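Local coordinates for protein inositol-1-monophosphatase (Nostoc sp., PDB 5ZHH) that probably hydrolyses inositol monophosphates to free inositol and phosphate, at residues Val157-Ala161 and Asn171-Phe175. Numbering follows the deposited sequence.
Sequences VTGFA and NYAEF
This contact lies in the beta-alpha-beta unit of strand 156-158, helix 172-181 and strand 185-186, where N171 meets T158 and G159. N171 is the N-cap residue of the helix, but its amide turns to T158 and G159 and makes no capping bond. N171 ND2 donates to T158 OG1 (2.9 Å). N171 ND2 also donates to the O of G159 (3.0 Å). OG1 lies near the amide plane; the G159 oxygen is tilted from it. Both bonds are bent, with N-H...acceptor angles of 139° and 131°. From the neighbouring strand 205-208, the O of W207 hydrogen-bonds T158 OG1 and W207 NE1 hydrogen-bonds N171 OD1. With CG anti to the backbone N (chi1 -159°), N171 sends its amide toward the strand. An alanine here would take away the amide, and T158 OG1, the G159 carbonyl and W207 NE1 would probably each lose a partner.

Beside the amide sits an aromatic cluster. The edge of the F160 ring points at the face of F175 in an offset T-shaped pair, with F160 CZ 3.7 Å from F175 CD1. Y172 meets F160 obliquely, its CD1 3.6 Å from F160 CE1. T158 CG2 touches the edge of F175 at CD1 (3.8 Å). F175 also stacks on F175 of the second subunit. The buried amide thus has partners at both ends, while the rings carry the apolar packing on into the subunit interface.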
loop_
_atom_site.group_PDB
_atom_site.type_symbol
_atom_site.label_atom_id
_atom_site.label_comp_id
_atom_site.label_asym_id
_atom_site.label_seq_id
_atom_site.Cartn_x
_atom_site.Cartn_y
_atom_site.Cartn_z
ATOM N N VAL A 157 -0.287 -26.407 -6.606
ATOM C CA VAL A 157 1.052 -25.836 -6.697
ATOM C C VAL A 157 2.040 -26.884 -6.199
ATOM O O VAL A 157 1.712 -27.713 -5.348
ATOM C CB VAL A 157 1.148 -24.503 -5.902
ATOM C CG1 VAL A 157 0.789 -24.712 -4.433
ATOM C CG2 VAL A 157 2.536 -23.848 -6.052
ATOM N N THR A 158 3.252 -26.856 -6.746
ATOM C CA THR A 158 4.289 -27.791 -6.338
ATOM C C THR A 158 5.643 -27.134 -6.556
ATOM O O THR A 158 5.736 -25.977 -6.980
ATOM C CB THR A 158 4.179 -29.138 -7.095
ATOM O OG1 THR A 158 5.017 -30.107 -6.454
ATOM C CG2 THR A 158 4.616 -29.002 -8.552
ATOM N N GLY A 159 6.698 -27.861 -6.203
ATOM C CA GLY A 159 8.054 -27.380 -6.368
ATOM C C GLY A 159 8.980 -28.521 -6.737
ATOM O O GLY A 159 8.570 -29.680 -6.793
ATOM N N PHE A 160 10.242 -28.172 -6.977
ATOM C CA PHE A 160 11.234 -29.126 -7.453
ATOM C C PHE A 160 12.527 -28.888 -6.689
ATOM O O PHE A 160 12.940 -27.739 -6.505
ATOM C CB PHE A 160 11.414 -28.989 -8.973
ATOM C CG PHE A 160 10.121 -29.141 -9.722
ATOM C CD1 PHE A 160 9.651 -30.405 -10.070
ATOM C CD2 PHE A 160 9.335 -28.036 -10.009
ATOM C CE1 PHE A 160 8.442 -30.550 -10.725
ATOM C CE2 PHE A 160 8.120 -28.176 -10.663
ATOM C CZ PHE A 160 7.676 -29.435 -11.026
ATOM N N ALA A 161 13.122 -29.971 -6.199
ATOM C CA ALA A 161 14.206 -29.894 -5.232
ATOM C C ALA A 161 15.547 -29.635 -5.918
ATOM O O ALA A 161 15.712 -29.829 -7.127
ATOM C CB ALA A 161 14.266 -31.177 -4.401
ATOM N N ASN A 171 10.007 -35.373 -9.234
ATOM C CA ASN A 171 8.676 -34.771 -9.140
ATOM C C ASN A 171 8.145 -34.350 -10.510
ATOM O O ASN A 171 7.040 -33.801 -10.572
ATOM C CB ASN A 171 8.629 -33.551 -8.195
ATOM C CG ASN A 171 7.229 -33.244 -7.689
ATOM O OD1 ASN A 171 6.468 -34.147 -7.342
ATOM N ND2 ASN A 171 6.875 -31.968 -7.669
ATOM N N TYR A 172 8.876 -34.583 -11.607
ATOM C CA TYR A 172 8.365 -34.190 -12.921
ATOM C C TYR A 172 7.149 -35.015 -13.313
ATOM O O TYR A 172 6.176 -34.476 -13.862
ATOM C CB TYR A 172 9.438 -34.342 -13.997
ATOM C CG TYR A 172 10.631 -33.444 -13.844
ATOM C CD1 TYR A 172 10.613 -32.366 -12.966
ATOM C CD2 TYR A 172 11.777 -33.664 -14.592
ATOM C CE1 TYR A 172 11.708 -31.546 -12.825
ATOM C CE2 TYR A 172 12.875 -32.845 -14.463
ATOM C CZ TYR A 172 12.834 -31.785 -13.576
ATOM O OH TYR A 172 13.919 -30.959 -13.433
ATOM N N ALA A 173 7.202 -36.329 -13.079
ATOM C CA ALA A 173 6.072 -37.188 -13.417
ATOM C C ALA A 173 4.813 -36.751 -12.682
ATOM O O ALA A 173 3.726 -36.706 -13.272
ATOM C CB ALA A 173 6.400 -38.649 -13.099
ATOM N N GLU A 174 4.943 -36.425 -11.389
ATOM C CA GLU A 174 3.810 -35.905 -10.628
ATOM C C GLU A 174 3.284 -34.605 -11.228
ATOM O O GLU A 174 2.065 -34.420 -11.363
ATOM C CB GLU A 174 4.210 -35.685 -9.164
ATOM C CG GLU A 174 4.343 -36.950 -8.313
ATOM C CD GLU A 174 5.658 -37.716 -8.510
ATOM O OE1 GLU A 174 6.498 -37.299 -9.337
ATOM O OE2 GLU A 174 5.841 -38.750 -7.824
ATOM N N PHE A 175 4.189 -33.687 -11.587
ATOM C CA PHE A 175 3.768 -32.408 -12.154
ATOM C C PHE A 175 2.979 -32.612 -13.442
ATOM O O PHE A 175 1.926 -31.995 -13.643
ATOM C CB PHE A 175 4.987 -31.519 -12.409
ATOM C CG PHE A 175 4.655 -30.219 -13.079
ATOM C CD1 PHE A 175 4.264 -29.118 -12.327
ATOM C CD2 PHE A 175 4.741 -30.091 -14.462
ATOM C CE1 PHE A 175 3.961 -27.914 -12.936
ATOM C CE2 PHE A 175 4.436 -28.886 -15.078
ATOM C CZ PHE A 175 4.039 -27.799 -14.310
#